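Local structure of scarecrow-like protein 3 (Arabidopsis thaliana, 6KPB) at residues Ile170-Ser175 with Val254-Gln259; Val347-Asp352 with Tyr475-Trp480. The protein probably acts as a GRAS-family transcription factor in plant development and binds zinc finger proteins of the IDD group, such as JACKDAW. One frame throughout, in Å; residues are numbered along the deposited sequence.

Interaction 1 of 2, residues Ile170-Ser175 with Val254-Gln259; sequences IDLDAS and VSSVLQ
S255 meets the end of strand 166-171 with both its N-H and its carbonyl, which point to the same side. Its N-H donates to I170 O, with S255 N to I170 O at 3.0 Å. Its carbonyl receives the N-H of L172, with L172 N to S255 O at 3.3 Å. Both bonds are nearly straight. This is the ladder of a parallel pair, with I170 beside V254 and D171 beside S255. Past D171 the strand ends; after the bond from L172 N, side chains carry the rest of the contact.

L172 turns its side chain toward strand 251-257. Its CG is anti to the carbonyl carbon (chi1 -58°) and comes 3.6 Å from S255 O. Methyl CD1 then meets S256 CB at 3.9 Å, and it also packs on V254 CG1. D173 and Q259 cross at about a right angle, with carboxylate and amide planes 16° apart. D173 CB packs against Q259 NE2 at 3.6 Å. The carboxylate makes no hydrogen bond to this amide. Q259 NE2 instead donates to V257 O at 3.0 Å, and that acceptor lies near the amide plane.

The next shell fixes D173. S175 OG donates to D173 OD1 at 2.6 Å, nearly in line with the C-O bond. D173 N donates to D171 OD1 at 3.1 Å from above the carboxylate plane. This is an Asx turn, and D171 closes the predicted VHIID motif. The other oxygen, D171 OD2, accepts from W180 NE1, while S255 OG bonds Q179 NE2.

Both outer partners sit on helix 178-189, which packs on the face carrying D171 and S255. Strand 166-171 also pairs with strand 196-203, and strand 251-257 with strand 345-351. The contact therefore lies inside the parallel part of the sheet.

Interaction 2 of 2, residues Val347-Asp352 with Tyr475-Trp480; sequences VVTEQD and YSVSAW
V348 and S478 face each other as a hydrogen-bonded pair, and here the backbones are tightly held. V348 N donates to S478 O at 2.8 Å, and S478 N returns a bond to V348 O at 2.9 Å. Two residues on, E350 and S476 repeat the pattern. S476 N to E350 O is 2.8 Å, and E350 N to S476 O is 3.1 Å. The strands are antiparallel, their axes at 164°. T349 and V477 lie side by side between these pairs, pointing the same way.

The S478 hydroxyl stands between its backbone N and carbonyl carbon (chi1 60°). There OG accepts from W480 NE1 at 2.7 Å. Side chains pack more loosely across this end. V348 CG2 comes to W480 CD1 at 4.0 Å, and V347 CG1 to A479 CB at 4.2 Å. I426 of helix 419-428 touches both V348 and W480.

The non-hydrogen-bonded pair Q351-Y475 is closely packed: its CB atoms diverge, yet the side chains lie side by side with amide and ring planes 37° apart. Q351 CG touches Y475 CE2 at 3.6 Å. The ring also packs on L258 and on I145 of helix 145-160. An alanine in place of Y475 would probably open a gap between Q351, L258 and I145 and leave the Q351 side chain freer to turn. Every touching residue is buried, so no side faces solvent.

The acids find their partners outside the contact. E350 OE2 bonds H261 ND1, and D352 OD1 makes a salt bridge to K418 while accepting from L419 N. T349 OG1 bonds S149 OG. The join is made mainly by backbone bonds and side-chain packing, with one weak side-chain bond from S476 OG to E350 O, and the charge of D352 is probably balanced by K418.

Interactions 1 and 2 are neighbours in one mixed sheet, their centres 11 Å apart. Strands 251-257 and 345-351 join them edge to edge in a parallel pair. V347 N lies 2.9 Å from V254 O, and L258 N lies 2.7 Å from T349 O; both are probable hydrogen bonds. Past the strand end, L258 CD2 packs on Q351 OE1 at 3.5 Å. Strand 345-351 is parallel to 251-257 on one edge and pairs antiparallel with 472-482 on the other, so the direction changes at 472-482. The sheet thereby links the predicted VHIID, PFYRE and SAW regions of the GRAS domain. No other protein chain of the assembly touches either contact.

Interaction 1 of 2, residues Ile170-Ser175 with Val254-Gln259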
ATOM      1  N   ILE A 170     -30.658 -15.613   4.288  1.00 83.23           N
ATOM      2  CA  ILE A 170     -29.603 -14.932   5.027  1.00 85.17           C
ATOM      3  C   ILE A 170     -28.280 -15.221   4.335  1.00 84.87           C
ATOM      4  O   ILE A 170     -27.866 -16.381   4.228  1.00 75.67           O
ATOM      5  CB  ILE A 170     -29.565 -15.374   6.498  1.00 89.64           C
ATOM      6  CG1 ILE A 170     -30.901 -15.071   7.178  1.00 88.51           C
ATOM      7  CG2 ILE A 170     -28.425 -14.682   7.228  1.00 89.89           C
ATOM      8  CD1 ILE A 170     -30.954 -15.497   8.625  1.00 93.73           C
ATOM      9  N   ASP A 171     -27.618 -14.165   3.863  1.00 87.03           N
ATOM     10  CA  ASP A 171     -26.331 -14.267   3.183  1.00 80.76           C
ATOM     11  C   ASP A 171     -25.250 -13.795   4.150  1.00 89.02           C
ATOM     12  O   ASP A 171     -25.172 -12.604   4.473  1.00 97.20           O
ATOM     13  CB  ASP A 171     -26.335 -13.440   1.897  1.00 79.76           C
ATOM     14  CG  ASP A 171     -25.092 -13.653   1.048  1.00 87.59           C
ATOM     15  OD1 ASP A 171     -24.141 -14.315   1.515  1.00 93.07           O
ATOM     16  OD2 ASP A 171     -25.069 -13.158  -0.098  1.00 92.43           O
ATOM     17  N   LEU A 172     -24.414 -14.730   4.611  1.00 83.00           N
ATOM     18  CA  LEU A 172     -23.389 -14.403   5.594  1.00 85.60           C
ATOM     19  C   LEU A 172     -22.200 -13.665   4.991  1.00 87.03           C
ATOM     20  O   LEU A 172     -21.434 -13.043   5.735  1.00 90.12           O
ATOM     21  CB  LEU A 172     -22.908 -15.677   6.293  1.00 84.32           C
ATOM     22  CG  LEU A 172     -23.991 -16.487   7.008  1.00 94.22           C
ATOM     23  CD1 LEU A 172     -23.379 -17.650   7.772  1.00 98.19           C
ATOM     24  CD2 LEU A 172     -24.808 -15.603   7.940  1.00 99.72           C
ATOM     25  N   ASP A 173     -22.026 -13.720   3.669  1.00 89.66           N
ATOM     26  CA  ASP A 173     -20.993 -12.943   2.977  1.00 87.69           C
ATOM     27  C   ASP A 173     -21.634 -12.405   1.698  1.00 88.47           C
ATOM     28  O   ASP A 173     -21.524 -13.008   0.626  1.00 92.04           O
ATOM     29  CB  ASP A 173     -19.748 -13.772   2.693  1.00 98.96           C
ATOM     30  CG  ASP A 173     -18.673 -12.980   1.970  1.00116.43           C
ATOM     31  OD1 ASP A 173     -18.737 -12.873   0.725  1.00118.54           O
ATOM     32  OD2 ASP A 173     -17.776 -12.440   2.651  1.00116.21           O
ATOM     33  N   ALA A 174     -22.310 -11.266   1.826  1.00 83.23           N
ATOM     34  CA  ALA A 174     -23.067 -10.677   0.722  1.00 92.36           C
ATOM     35  C   ALA A 174     -22.160  -9.756  -0.096  1.00 93.21           C
ATOM     36  O   ALA A 174     -22.257  -8.528  -0.060  1.00 90.61           O
ATOM     37  CB  ALA A 174     -24.284  -9.937   1.258  1.00 94.16           C
ATOM     38  N   SER A 175     -21.270 -10.386  -0.858  1.00 97.47           N
ATOM     39  CA  SER A 175     -20.310  -9.671  -1.692  1.00 95.07           C
ATOM     40  C   SER A 175     -20.652  -9.691  -3.174  1.00103.56           C
ATOM     41  O   SER A 175     -20.455  -8.685  -3.858  1.00117.38           O
ATOM     42  CB  SER A 175     -18.903 -10.245  -1.487  1.00 99.10           C
ATOM     43  OG  SER A 175     -18.914 -11.662  -1.538  1.00107.54           O
ATOM     44  N   VAL A 254     -30.090 -20.375   4.985  1.00 81.95           N
ATOM     45  CA  VAL A 254     -28.813 -19.779   5.363  1.00 78.77           C
ATOM     46  C   VAL A 254     -27.759 -20.224   4.358  1.00 82.62           C
ATOM     47  O   VAL A 254     -27.633 -21.421   4.074  1.00 79.36           O
ATOM     48  CB  VAL A 254     -28.406 -20.169   6.796  1.00 80.59           C
ATOM     49  CG1 VAL A 254     -27.006 -19.670   7.108  1.00 83.80           C
ATOM     50  CG2 VAL A 254     -29.403 -19.614   7.801  1.00 80.50           C
ATOM     51  N   SER A 255     -27.008 -19.261   3.824  1.00 85.88           N
ATOM     52  CA  SER A 255     -25.950 -19.519   2.853  1.00 76.36           C
ATOM     53  C   SER A 255     -24.619 -19.083   3.448  1.00 81.78           C
ATOM     54  O   SER A 255     -24.435 -17.904   3.768  1.00 79.64           O
ATOM     55  CB  SER A 255     -26.218 -18.783   1.540  1.00 84.61           C
ATOM     56  OG  SER A 255     -25.132 -18.935   0.639  1.00 92.85           O
ATOM     57  N   SER A 256     -23.694 -20.029   3.585  1.00 75.70           N
ATOM     58  CA  SER A 256     -22.380 -19.781   4.179  1.00 72.98           C
ATOM     59  C   SER A 256     -21.318 -20.124   3.137  1.00 79.44           C
ATOM     60  O   SER A 256     -20.915 -21.282   3.000  1.00 88.54           O
ATOM     61  CB  SER A 256     -22.200 -20.596   5.456  1.00 70.84           C
ATOM     62  OG  SER A 256     -20.966 -20.295   6.084  1.00 81.49           O
ATOM     63  N   VAL A 257     -20.862 -19.110   2.408  1.00 78.35           N
ATOM     64  CA  VAL A 257     -19.868 -19.279   1.353  1.00 81.45           C
ATOM     65  C   VAL A 257     -18.512 -18.898   1.937  1.00 78.28           C
ATOM     66  O   VAL A 257     -18.213 -17.716   2.129  1.00 82.95           O
ATOM     67  CB  VAL A 257     -20.208 -18.446   0.115  1.00 75.29           C
ATOM     68  CG1 VAL A 257     -19.106 -18.570  -0.925  1.00 78.09           C
ATOM     69  CG2 VAL A 257     -21.543 -18.887  -0.468  1.00 64.03           C
ATOM     70  N   LEU A 258     -17.694 -19.912   2.229  1.00 80.74           N
ATOM     71  CA  LEU A 258     -16.309 -19.734   2.677  1.00 85.59           C
ATOM     72  C   LEU A 258     -16.214 -18.965   3.992  1.00 86.91           C
ATOM     73  O   LEU A 258     -15.247 -18.235   4.222  1.00 92.33           O
ATOM     74  CB  LEU A 258     -15.461 -19.041   1.605  1.00 78.56           C
ATOM     75  CG  LEU A 258     -15.443 -19.658   0.207  1.00 76.07           C
ATOM     76  CD1 LEU A 258     -14.422 -18.948  -0.676  1.00 70.20           C
ATOM     77  CD2 LEU A 258     -15.160 -21.152   0.274  1.00 64.77           C
ATOM     78  N   GLN A 259     -17.200 -19.125   4.875  1.00 83.75           N
ATOM     79  CA  GLN A 259     -17.222 -18.390   6.132  1.00 87.02           C
ATOM     80  C   GLN A 259     -17.128 -19.262   7.374  1.00 94.48           C
ATOM     81  O   GLN A 259     -16.764 -18.745   8.435  1.00105.06           O
ATOM     82  CB  GLN A 259     -18.498 -17.538   6.232  1.00 84.41           C
ATOM     83  CG  GLN A 259     -18.623 -16.494   5.140  1.00100.03           C
ATOM     84  CD  GLN A 259     -17.365 -15.664   4.988  1.00102.71           C
ATOM     85  OE1 GLN A 259     -16.856 -15.100   5.958  1.00109.43           O
ATOM     86  NE2 GLN A 259     -16.849 -15.594   3.767  1.00 94.75           N
TER

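Interaction 2 of 2, residues Val347-Asp352 with Tyr475-Trp480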
ATOM      1  N   VAL A 347     -26.866 -24.087   3.375  1.00 75.35           N
ATOM      2  CA  VAL A 347     -25.954 -24.479   2.310  1.00 79.28           C
ATOM      3  C   VAL A 347     -24.565 -23.963   2.657  1.00 70.77           C
ATOM      4  O   VAL A 347     -24.394 -22.784   2.991  1.00 69.06           O
ATOM      5  CB  VAL A 347     -26.432 -23.967   0.940  1.00 81.19           C
ATOM      6  CG1 VAL A 347     -27.720 -24.674   0.544  1.00 84.64           C
ATOM      7  CG2 VAL A 347     -26.655 -22.469   0.967  1.00 90.24           C
ATOM      8  N   VAL A 348     -23.578 -24.852   2.600  1.00 75.68           N
ATOM      9  CA  VAL A 348     -22.220 -24.558   3.040  1.00 76.25           C
ATOM     10  C   VAL A 348     -21.272 -24.798   1.876  1.00 78.00           C
ATOM     11  O   VAL A 348     -21.247 -25.895   1.301  1.00 82.65           O
ATOM     12  CB  VAL A 348     -21.816 -25.412   4.252  1.00 77.29           C
ATOM     13  CG1 VAL A 348     -20.389 -25.094   4.665  1.00 68.98           C
ATOM     14  CG2 VAL A 348     -22.782 -25.191   5.410  1.00 79.46           C
ATOM     15  N   THR A 349     -20.493 -23.775   1.531  1.00 76.61           N
ATOM     16  CA  THR A 349     -19.407 -23.893   0.567  1.00 73.38           C
ATOM     17  C   THR A 349     -18.103 -23.615   1.300  1.00 74.23           C
ATOM     18  O   THR A 349     -17.938 -22.542   1.891  1.00 72.33           O
ATOM     19  CB  THR A 349     -19.588 -22.926  -0.605  1.00 78.06           C
ATOM     20  OG1 THR A 349     -20.802 -23.237  -1.300  1.00 79.11           O
ATOM     21  CG2 THR A 349     -18.418 -23.039  -1.572  1.00 76.33           C
ATOM     22  N   GLU A 350     -17.188 -24.581   1.270  1.00 75.10           N
ATOM     23  CA  GLU A 350     -15.948 -24.492   2.025  1.00 74.69           C
ATOM     24  C   GLU A 350     -14.796 -25.036   1.195  1.00 74.00           C
ATOM     25  O   GLU A 350     -14.989 -25.849   0.287  1.00 71.93           O
ATOM     26  CB  GLU A 350     -16.036 -25.264   3.349  1.00 78.12           C
ATOM     27  CG  GLU A 350     -16.533 -24.441   4.520  1.00 90.25           C
ATOM     28  CD  GLU A 350     -15.579 -23.320   4.880  1.00 90.80           C
ATOM     29  OE1 GLU A 350     -16.053 -22.248   5.310  1.00 97.36           O
ATOM     30  OE2 GLU A 350     -14.355 -23.513   4.726  1.00 88.85           O
ATOM     31  N   GLN A 351     -13.590 -24.573   1.521  1.00 72.02           N
ATOM     32  CA  GLN A 351     -12.391 -25.197   0.984  1.00 66.91           C
ATOM     33  C   GLN A 351     -12.326 -26.650   1.434  1.00 69.06           C
ATOM     34  O   GLN A 351     -12.728 -26.991   2.550  1.00 82.75           O
ATOM     35  CB  GLN A 351     -11.134 -24.453   1.442  1.00 72.60           C
ATOM     36  CG  GLN A 351     -10.840 -23.158   0.698  1.00 65.56           C
ATOM     37  CD  GLN A 351     -11.512 -21.955   1.326  1.00 78.83           C
ATOM     38  OE1 GLN A 351     -12.399 -22.092   2.169  1.00 82.38           O
ATOM     39  NE2 GLN A 351     -11.088 -20.765   0.921  1.00 74.92           N
ATOM     40  N   ASP A 352     -11.822 -27.512   0.557  1.00 70.83           N
ATOM     41  CA  ASP A 352     -11.711 -28.934   0.846  1.00 76.06           C
ATOM     42  C   ASP A 352     -10.236 -29.319   0.890  1.00 77.87           C
ATOM     43  O   ASP A 352      -9.732 -30.046   0.030  1.00 72.94           O
ATOM     44  CB  ASP A 352     -12.472 -29.759  -0.191  1.00 83.24           C
ATOM     45  CG  ASP A 352     -12.836 -31.137   0.321  1.00 90.90           C
ATOM     46  OD1 ASP A 352     -12.195 -31.600   1.287  1.00103.30           O
ATOM     47  OD2 ASP A 352     -13.781 -31.746  -0.221  1.00106.39           O
ATOM     48  N   TYR A 475     -12.891 -27.324  -3.422  1.00 79.58           N
ATOM     49  CA  TYR A 475     -13.988 -26.810  -2.618  1.00 74.36           C
ATOM     50  C   TYR A 475     -15.097 -27.848  -2.546  1.00 80.54           C
ATOM     51  O   TYR A 475     -15.232 -28.703  -3.425  1.00 84.63           O
ATOM     52  CB  TYR A 475     -14.552 -25.501  -3.185  1.00 70.54           C
ATOM     53  CG  TYR A 475     -13.549 -24.378  -3.294  1.00 74.67           C
ATOM     54  CD1 TYR A 475     -12.734 -24.255  -4.411  1.00 81.58           C
ATOM     55  CD2 TYR A 475     -13.427 -23.431  -2.286  1.00 84.70           C
ATOM     56  CE1 TYR A 475     -11.821 -23.225  -4.518  1.00 78.75           C
ATOM     57  CE2 TYR A 475     -12.516 -22.398  -2.383  1.00 82.83           C
ATOM     58  CZ  TYR A 475     -11.716 -22.300  -3.501  1.00 80.79           C
ATOM     59  OH  TYR A 475     -10.809 -21.270  -3.598  1.00 84.48           O
ATOM     60  N   SER A 476     -15.900 -27.752  -1.489  1.00 75.63           N
ATOM     61  CA  SER A 476     -17.048 -28.619  -1.289  1.00 71.32           C
ATOM     62  C   SER A 476     -18.315 -27.782  -1.156  1.00 75.68           C
ATOM     63  O   SER A 476     -18.273 -26.625  -0.729  1.00 68.13           O
ATOM     64  CB  SER A 476     -16.872 -29.503  -0.045  1.00 82.70           C
ATOM     65  OG  SER A 476     -16.751 -28.724   1.133  1.00 81.30           O
ATOM     66  N   VAL A 477     -19.444 -28.375  -1.545  1.00 73.30           N
ATOM     67  CA  VAL A 477     -20.759 -27.761  -1.403  1.00 70.77           C
ATOM     68  C   VAL A 477     -21.691 -28.787  -0.773  1.00 75.86           C
ATOM     69  O   VAL A 477     -21.779 -29.923  -1.252  1.00 82.97           O
ATOM     70  CB  VAL A 477     -21.324 -27.276  -2.753  1.00 77.73           C
ATOM     71  CG1 VAL A 477     -22.664 -26.584  -2.551  1.00 65.04           C
ATOM     72  CG2 VAL A 477     -20.338 -26.343  -3.443  1.00 73.07           C
ATOM     73  N   SER A 478     -22.382 -28.390   0.296  1.00 74.00           N
ATOM     74  CA  SER A 478     -23.233 -29.316   1.030  1.00 72.89           C
ATOM     75  C   SER A 478     -24.454 -28.582   1.564  1.00 83.91           C
ATOM     76  O   SER A 478     -24.383 -27.401   1.918  1.00 90.52           O
ATOM     77  CB  SER A 478     -22.471 -29.982   2.181  1.00 72.58           C
ATOM     78  OG  SER A 478     -21.983 -29.017   3.097  1.00 79.28           O
ATOM     79  N   ALA A 479     -25.572 -29.301   1.631  1.00 76.81           N
ATOM     80  CA  ALA A 479     -26.842 -28.761   2.096  1.00 80.62           C
ATOM     81  C   ALA A 479     -27.291 -29.507   3.344  1.00 87.38           C
ATOM     82  O   ALA A 479     -27.094 -30.721   3.458  1.00 90.96           O
ATOM     83  CB  ALA A 479     -27.915 -28.858   1.006  1.00 68.52           C
ATOM     84  N   TRP A 480     -27.901 -28.778   4.280  1.00 83.57           N
ATOM     85  CA  TRP A 480     -28.237 -29.329   5.585  1.00 83.54           C
ATOM     86  C   TRP A 480     -29.584 -28.794   6.051  1.00 87.17           C
ATOM     87  O   TRP A 480     -29.956 -27.655   5.760  1.00 81.87           O
ATOM     88  CB  TRP A 480     -27.155 -28.995   6.621  1.00 71.65           C
ATOM     89  CG  TRP A 480     -25.778 -29.326   6.149  1.00 76.75           C
ATOM     90  CD1 TRP A 480     -24.952 -28.532   5.402  1.00 74.95           C
ATOM     91  CD2 TRP A 480     -25.065 -30.546   6.375  1.00 79.38           C
ATOM     92  NE1 TRP A 480     -23.769 -29.184   5.153  1.00 70.29           N
ATOM     93  CE2 TRP A 480     -23.812 -30.422   5.740  1.00 83.08           C
ATOM     94  CE3 TRP A 480     -25.360 -31.730   7.055  1.00 83.51           C
ATOM     95  CZ2 TRP A 480     -22.859 -31.437   5.767  1.00 84.96           C
ATOM     96  CZ3 TRP A 480     -24.413 -32.738   7.078  1.00 89.60           C
ATOM     97  CH2 TRP A 480     -23.178 -32.584   6.439  1.00 88.02           C
TER